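Local coordinates for protein separin (Saccharomyces cerevisiae, PDB 5U1T) that acts as a caspase-like cysteine protease that cleaves the MCD1/SCC1 subunit of cohesin at anaphase onset and is held inactive by securin until then, at residues A[139-144]-A[179-184]; A[744-749]-A[760-765]; A[953-958]-A[1050-1055]. All coordinates share one frame; numbering follows the deposited sequence.

Interaction 1: residues A[139-144]-A[179-184]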
# COMPACT_ATOMS: atom_id res chain seq x y z
N ILE A 139 46.43 7.75 -55.08
CA ILE A 139 45.53 7.82 -56.22
C ILE A 139 45.72 9.13 -56.98
O ILE A 139 45.87 9.11 -58.21
CB ILE A 139 44.05 7.64 -55.79
CG1 ILE A 139 43.85 6.25 -55.18
CG2 ILE A 139 43.11 7.82 -56.96
CD1 ILE A 139 42.47 5.99 -54.66
N ILE A 140 45.74 10.26 -56.26
CA ILE A 140 45.93 11.58 -56.89
C ILE A 140 47.24 11.59 -57.67
O ILE A 140 47.36 12.17 -58.77
CB ILE A 140 45.94 12.71 -55.85
CG1 ILE A 140 44.61 12.77 -55.10
CG2 ILE A 140 46.20 14.06 -56.52
CD1 ILE A 140 44.58 13.76 -53.97
N LEU A 141 48.23 10.91 -57.11
CA LEU A 141 49.50 10.78 -57.79
C LEU A 141 49.38 9.94 -59.06
O LEU A 141 49.76 10.39 -60.13
CB LEU A 141 50.52 10.16 -56.85
CG LEU A 141 51.92 10.21 -57.43
CD1 LEU A 141 52.28 11.65 -57.71
CD2 LEU A 141 52.86 9.58 -56.44
N LYS A 142 48.84 8.73 -58.96
CA LYS A 142 48.81 7.85 -60.12
C LYS A 142 47.81 8.29 -61.19
O LYS A 142 47.94 7.91 -62.35
CB LYS A 142 48.51 6.42 -59.70
CG LYS A 142 49.62 5.81 -58.87
CD LYS A 142 50.96 6.11 -59.50
CE LYS A 142 51.60 4.87 -60.10
NZ LYS A 142 52.40 4.11 -59.06
N ARG A 143 46.81 9.08 -60.81
CA ARG A 143 45.91 9.67 -61.80
C ARG A 143 46.50 10.95 -62.40
O ARG A 143 45.91 11.55 -63.31
CB ARG A 143 44.54 9.96 -61.18
CG ARG A 143 43.78 8.71 -60.75
CD ARG A 143 42.34 9.03 -60.38
NE ARG A 143 41.44 9.01 -61.53
CZ ARG A 143 40.12 8.83 -61.44
NH1 ARG A 143 39.57 8.66 -60.24
NH2 ARG A 143 39.37 8.83 -62.53
N LYS A 144 47.66 11.35 -61.89
CA LYS A 144 48.38 12.53 -62.37
C LYS A 144 47.54 13.79 -62.21
O LYS A 144 47.55 14.68 -63.06
CB LYS A 144 48.80 12.38 -63.84
CG LYS A 144 49.49 11.07 -64.17
CD LYS A 144 50.59 11.29 -65.20
CE LYS A 144 51.08 9.97 -65.77
NZ LYS A 144 49.92 9.10 -66.13
N VAL A 179 55.42 12.50 -50.09
CA VAL A 179 55.78 13.91 -50.21
C VAL A 179 56.87 14.18 -51.26
O VAL A 179 56.78 15.12 -52.05
CB VAL A 179 56.24 14.48 -48.85
CG1 VAL A 179 56.73 15.91 -48.99
CG2 VAL A 179 55.11 14.40 -47.86
N LEU A 180 57.89 13.34 -51.24
CA LEU A 180 58.98 13.47 -52.15
C LEU A 180 58.48 13.25 -53.54
O LEU A 180 58.87 13.94 -54.46
CB LEU A 180 60.03 12.43 -51.85
CG LEU A 180 61.15 12.43 -52.88
CD1 LEU A 180 62.03 13.62 -52.60
CD2 LEU A 180 61.94 11.14 -52.82
N SER A 181 57.59 12.29 -53.70
CA SER A 181 57.07 12.01 -55.01
C SER A 181 56.18 13.13 -55.52
O SER A 181 56.11 13.36 -56.70
CB SER A 181 56.42 10.64 -55.06
OG SER A 181 55.04 10.76 -54.91
N PHE A 182 55.50 13.82 -54.63
CA PHE A 182 54.70 14.95 -55.05
C PHE A 182 55.65 16.06 -55.45
O PHE A 182 55.44 16.74 -56.43
CB PHE A 182 53.78 15.39 -53.93
CG PHE A 182 52.40 14.84 -54.04
CD1 PHE A 182 52.17 13.49 -53.96
CD2 PHE A 182 51.34 15.67 -54.27
CE1 PHE A 182 50.92 12.97 -54.08
CE2 PHE A 182 50.07 15.16 -54.40
CZ PHE A 182 49.86 13.81 -54.30
N PHE A 183 56.71 16.22 -54.68
CA PHE A 183 57.70 17.23 -54.95
C PHE A 183 58.26 16.99 -56.31
O PHE A 183 58.47 17.90 -57.08
CB PHE A 183 58.80 17.11 -53.92
CG PHE A 183 60.08 17.73 -54.34
CD1 PHE A 183 60.24 19.10 -54.32
CD2 PHE A 183 61.15 16.94 -54.70
CE1 PHE A 183 61.44 19.66 -54.68
CE2 PHE A 183 62.34 17.50 -55.07
CZ PHE A 183 62.49 18.86 -55.06
N SER A 184 58.49 15.74 -56.61
CA SER A 184 59.02 15.37 -57.91
C SER A 184 58.10 15.80 -59.07
O SER A 184 58.54 16.51 -59.98
CB SER A 184 59.27 13.87 -57.98
OG SER A 184 59.30 13.45 -59.34
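L141 and F182 join two helices of the all-helical N-terminal region of the chain, 129-142 and 172-185, through a small buried apolar contact. The two segments come nearest at L141 and F182, with L141 CA and F182 CA 7.2 Å apart. L141 slides past the phenylalanine in the opposite direction: L141 CB lies 4.0 Å from F182 CE1, and L141 CD1 follows along the same part of the ring, 4.1 Å from F182 CE1. With CG anti to the backbone N (chi1 -170°), the leucine fork is carried across to helix 172-185, where CD2 reaches S181 CB at 4.0 Å. S181 OG turns back to its own helix and bonds to I178 O. At the far end of the ring, I140 CG2 meets F182 CZ at 4.3 Å, approaching obliquely like the leucine. An alanine in place of L141 would keep the CB contact but is likely to open a gap beside F182 CE1 and S181 CB, leaving the ring less firmly held on that side. Just beyond L141, helix 129-142 ends in a Schellman motif, K144 taking a positive phi (60°) while K144 N bonds to L141 O at 2.9 Å. L141 and S181 also pack against the backbone of another protein's chain, probably securin, to which K142 NZ is hydrogen-bonded. Helix 146-158 touches both partners, with Y149 on I140 and both V146 and I153 on F182, an apolar three-helix packing within a helical array.

Interaction 2: residues A[744-749]-A[760-765]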
# COMPACT_ATOMS: atom_id res chain seq x y z
N ASN A 744 -2.58 4.02 9.26
CA ASN A 744 -2.87 2.60 9.35
C ASN A 744 -2.18 1.94 10.54
O ASN A 744 -2.77 1.12 11.24
CB ASN A 744 -2.46 1.88 8.06
CG ASN A 744 -3.64 1.58 7.16
OD1 ASN A 744 -4.79 1.70 7.56
ND2 ASN A 744 -3.35 1.17 5.93
N GLU A 745 -0.92 2.29 10.77
CA GLU A 745 -0.19 1.69 11.88
C GLU A 745 -0.59 2.35 13.19
O GLU A 745 -0.55 1.72 14.25
CB GLU A 745 1.31 1.79 11.67
CG GLU A 745 1.80 0.69 10.77
CD GLU A 745 2.11 -0.57 11.53
OE1 GLU A 745 1.66 -1.66 11.11
OE2 GLU A 745 2.83 -0.48 12.53
N SER A 746 -0.99 3.60 13.10
CA SER A 746 -1.45 4.31 14.27
C SER A 746 -2.75 3.70 14.81
O SER A 746 -2.99 3.68 16.02
CB SER A 746 -1.65 5.78 13.96
OG SER A 746 -1.84 6.49 15.17
N ALA A 747 -3.58 3.20 13.90
CA ALA A 747 -4.75 2.44 14.29
C ALA A 747 -4.35 1.20 15.09
O ALA A 747 -4.92 0.92 16.15
CB ALA A 747 -5.58 2.05 13.07
N LYS A 748 -3.35 0.46 14.58
CA LYS A 748 -2.87 -0.77 15.19
C LYS A 748 -2.31 -0.49 16.60
O LYS A 748 -2.59 -1.23 17.54
CB LYS A 748 -1.80 -1.41 14.30
CG LYS A 748 -1.63 -2.92 14.45
CD LYS A 748 -0.45 -3.43 13.61
CE LYS A 748 -0.36 -4.95 13.63
NZ LYS A 748 -1.40 -5.57 12.76
N LEU A 749 -1.55 0.58 16.74
CA LEU A 749 -0.98 0.91 18.04
C LEU A 749 -2.05 1.27 19.06
O LEU A 749 -2.05 0.75 20.18
CB LEU A 749 0.01 2.06 17.94
CG LEU A 749 1.45 1.66 17.69
CD1 LEU A 749 2.32 2.85 17.87
CD2 LEU A 749 1.88 0.56 18.63
N VAL A 760 -10.38 3.69 15.50
CA VAL A 760 -11.40 3.70 14.45
C VAL A 760 -11.25 4.94 13.59
O VAL A 760 -11.32 4.86 12.37
CB VAL A 760 -12.84 3.64 15.02
CG1 VAL A 760 -13.87 3.94 13.94
CG2 VAL A 760 -13.11 2.29 15.63
N ILE A 761 -11.02 6.09 14.23
CA ILE A 761 -10.88 7.35 13.52
C ILE A 761 -9.67 7.34 12.59
O ILE A 761 -9.78 7.73 11.43
CB ILE A 761 -10.78 8.53 14.48
CG1 ILE A 761 -12.07 8.62 15.29
CG2 ILE A 761 -10.51 9.82 13.72
CD1 ILE A 761 -12.12 9.78 16.25
N ASP A 762 -8.53 6.87 13.10
CA ASP A 762 -7.31 6.76 12.32
C ASP A 762 -7.56 5.98 11.04
O ASP A 762 -7.40 6.51 9.93
CB ASP A 762 -6.21 6.09 13.12
CG ASP A 762 -5.60 7.01 14.15
OD1 ASP A 762 -5.91 8.23 14.14
OD2 ASP A 762 -4.78 6.53 14.97
N CYS A 763 -7.95 4.72 11.21
CA CYS A 763 -8.40 3.85 10.13
C CYS A 763 -9.23 4.54 9.07
O CYS A 763 -9.08 4.28 7.88
CB CYS A 763 -9.22 2.69 10.69
SG CYS A 763 -8.34 1.17 10.75
N ARG A 764 -10.14 5.41 9.50
CA ARG A 764 -11.05 6.07 8.57
C ARG A 764 -10.36 7.20 7.81
O ARG A 764 -10.71 7.49 6.67
CB ARG A 764 -12.28 6.59 9.32
CG ARG A 764 -13.13 5.48 9.97
CD ARG A 764 -14.04 4.78 8.98
NE ARG A 764 -14.84 5.76 8.27
CZ ARG A 764 -14.58 6.19 7.04
NH1 ARG A 764 -15.34 7.12 6.48
NH2 ARG A 764 -13.54 5.68 6.36
N LYS A 765 -9.37 7.84 8.44
CA LYS A 765 -8.55 8.81 7.74
C LYS A 765 -7.75 8.11 6.65
O LYS A 765 -7.63 8.61 5.53
CB LYS A 765 -7.61 9.51 8.70
CG LYS A 765 -8.27 10.36 9.72
CD LYS A 765 -7.23 10.94 10.65
CE LYS A 765 -7.88 11.71 11.78
NZ LYS A 765 -6.88 12.15 12.77
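S746 and D762 make a buried polar contact between two consecutive helices, 729-752 and 756-775, near the centre of the chain. S746 OG donates to D762 OD2 at 2.9 Å, reaching the oxygen from above the carboxylate plane (44° out of it). Two torsions bring the groups together: the serine hydroxyl stands anti to its main-chain nitrogen (chi1 -169°), while the aspartate carboxylate is swung to the N side of its own residue. D762 OD2 also receives a weak hydrogen bond from N750 ND2, one residue past 744-749, so two groups of helix 729-752 reach this one oxygen. The two helices form an antiparallel alpha-alpha hairpin with a very short connection; their local axes make an angle of 166° and approach to 7.8 Å. The small side chain of A747 suits this closeness, its CA lying 5.4 Å from D762 CA. A747 CB faces D762 CB at 4.1 Å and C763 SG at 3.7 Å, so the methyl group touches both the aspartate stem and the sulfur. Further helices pack around the hairpin: F703 of helix 700-714 touches S746, and Q798 of helix 782-805 touches C763. The next residue, R764, uses NE to bond the backbone of another protein's chain.

Interaction 3: residues A[953-958]-A[1050-1055]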
# COMPACT_ATOMS: atom_id res chain seq x y z
N LYS A 953 -15.67 -34.24 40.26
CA LYS A 953 -16.48 -34.56 39.10
C LYS A 953 -17.97 -34.44 39.38
O LYS A 953 -18.73 -33.93 38.54
CB LYS A 953 -16.19 -35.97 38.62
CG LYS A 953 -16.65 -36.19 37.20
CD LYS A 953 -17.65 -37.33 37.10
CE LYS A 953 -17.87 -37.69 35.64
NZ LYS A 953 -16.59 -37.44 34.89
N GLY A 954 -18.39 -34.91 40.55
CA GLY A 954 -19.78 -34.82 40.96
C GLY A 954 -20.17 -33.39 41.27
O GLY A 954 -21.27 -32.96 40.95
N MET A 955 -19.26 -32.65 41.81
CA MET A 955 -19.52 -31.28 42.13
C MET A 955 -19.76 -30.47 40.89
O MET A 955 -20.55 -29.58 40.91
CB MET A 955 -18.33 -30.74 42.85
CG MET A 955 -18.51 -29.35 43.38
SD MET A 955 -17.00 -28.94 44.18
CE MET A 955 -17.46 -27.37 44.82
N PHE A 956 -19.08 -30.78 39.80
CA PHE A 956 -19.26 -30.01 38.56
C PHE A 956 -20.58 -30.36 37.87
O PHE A 956 -21.01 -29.66 36.96
CB PHE A 956 -18.11 -30.23 37.56
CG PHE A 956 -16.76 -29.85 38.11
CD1 PHE A 956 -16.63 -28.90 39.12
CD2 PHE A 956 -15.62 -30.46 37.64
CE1 PHE A 956 -15.39 -28.57 39.64
CE2 PHE A 956 -14.36 -30.14 38.17
CZ PHE A 956 -14.25 -29.19 39.17
N GLU A 957 -21.20 -31.45 38.31
CA GLU A 957 -22.50 -31.87 37.81
C GLU A 957 -23.61 -31.56 38.80
O GLU A 957 -24.66 -32.22 38.81
CB GLU A 957 -22.47 -33.36 37.51
CG GLU A 957 -21.60 -33.73 36.32
CD GLU A 957 -21.27 -35.21 36.31
OE1 GLU A 957 -22.00 -35.97 37.01
OE2 GLU A 957 -20.28 -35.60 35.61
N SER A 958 -23.37 -30.58 39.66
CA SER A 958 -24.32 -30.24 40.70
C SER A 958 -24.62 -28.78 40.63
O SER A 958 -23.75 -27.98 40.28
CB SER A 958 -23.77 -30.59 42.08
OG SER A 958 -24.04 -31.93 42.41
N LEU A 1050 -14.56 -18.84 41.80
CA LEU A 1050 -15.02 -18.36 43.10
C LEU A 1050 -16.05 -19.31 43.68
O LEU A 1050 -16.03 -19.63 44.87
CB LEU A 1050 -15.60 -16.96 42.98
CG LEU A 1050 -15.93 -16.39 44.34
CD1 LEU A 1050 -14.67 -16.26 45.17
CD2 LEU A 1050 -16.68 -15.06 44.24
N THR A 1051 -16.95 -19.78 42.83
CA THR A 1051 -18.00 -20.68 43.23
C THR A 1051 -17.43 -22.01 43.72
O THR A 1051 -17.80 -22.47 44.80
CB THR A 1051 -18.98 -20.91 42.08
OG1 THR A 1051 -19.54 -19.65 41.69
CG2 THR A 1051 -20.09 -21.85 42.49
N ILE A 1052 -16.53 -22.63 42.95
CA ILE A 1052 -15.89 -23.86 43.43
C ILE A 1052 -15.17 -23.62 44.74
O ILE A 1052 -15.34 -24.38 45.69
CB ILE A 1052 -14.87 -24.43 42.46
CG1 ILE A 1052 -15.42 -24.49 41.04
CG2 ILE A 1052 -14.42 -25.79 42.95
CD1 ILE A 1052 -16.58 -25.39 40.89
N LEU A 1053 -14.39 -22.56 44.80
CA LEU A 1053 -13.63 -22.27 46.01
C LEU A 1053 -14.49 -22.15 47.27
O LEU A 1053 -14.14 -22.69 48.31
CB LEU A 1053 -12.82 -20.99 45.82
CG LEU A 1053 -11.34 -21.26 45.67
CD1 LEU A 1053 -10.64 -20.02 45.17
CD2 LEU A 1053 -10.76 -21.70 46.99
N SER A 1054 -15.61 -21.44 47.15
CA SER A 1054 -16.44 -21.12 48.31
C SER A 1054 -17.25 -22.31 48.80
O SER A 1054 -17.63 -22.35 49.96
CB SER A 1054 -17.38 -20.00 47.96
OG SER A 1054 -18.03 -20.37 46.76
N ASN A 1055 -17.51 -23.25 47.91
CA ASN A 1055 -18.18 -24.48 48.29
C ASN A 1055 -17.24 -25.51 48.92
O ASN A 1055 -17.69 -26.55 49.39
CB ASN A 1055 -18.88 -25.08 47.07
CG ASN A 1055 -20.20 -24.43 46.79
OD1 ASN A 1055 -21.23 -24.86 47.31
ND2 ASN A 1055 -20.19 -23.39 45.97
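M955 and I1052 mark the nearest approach of the two backbones, 8.4 Å between M955 CA and I1052 CA. From M955 to S958 the chain makes a type I beta turn, with S958 N bonded to M955 O at 3.2 Å, and across from it 1050-1055 includes the last turn of helix 1036-1054. Side chains bridge this distance. M955 is fully extended, CG anti to the backbone N (chi1 -173°), and reaches over with its terminal methyl alone: M955 CE lies 3.5 Å from N1055 CB and 3.9 Å from I1052 CG2. The same methyl stands 3.8 Å from I1052 O, so it rests partly on the helix backbone. F956 comes in beside it, its side chain at about a right angle to that of I1052. I1052 CD1 meets the rim of the phenyl ring near its plane, 3.6 Å from F956 CE1. The methionine methyl and the ring thus touch two different branches of one isoleucine. N1055 is held by its amide: ND2 donates to T1051 O at 2.8 Å in an almost straight bond (178°), from above the carbonyl plane, while N1055 N approaches that oxygen from the opposite face. This grip limits the turning of the asparagine side chain whose CB the methionine touches. N1055 ND2 also bonds to G961 O, tying this helix end to strand 960-962, whose L960 lies against I1052. L1019 of helix 1012-1028 packs on I1052 as well, and F1320 of helix 1303-1320 packs on M955.

From the N terminus the three contacts follow in series; none nests in or crosses another. Interaction 1 closes a mostly helical loop of 34 residues in the N-terminal part. Interaction 2 closes only 10 residues, the bend of a helical hairpin near the middle of the chain, its centre about 91 Å from that of interaction 1. Interaction 3 closes 91 residues, including strand 960-962, which pairs with strand 1157-1163 and so links the contact to a sheet reaching into the protease-family region. Interactions 1 and 3 lie on opposite sides of the chain's centre, about 128 Å apart between centres; the centres of interactions 2 and 3 are about 45 Å apart. All lie away from the predicted active-site cysteine.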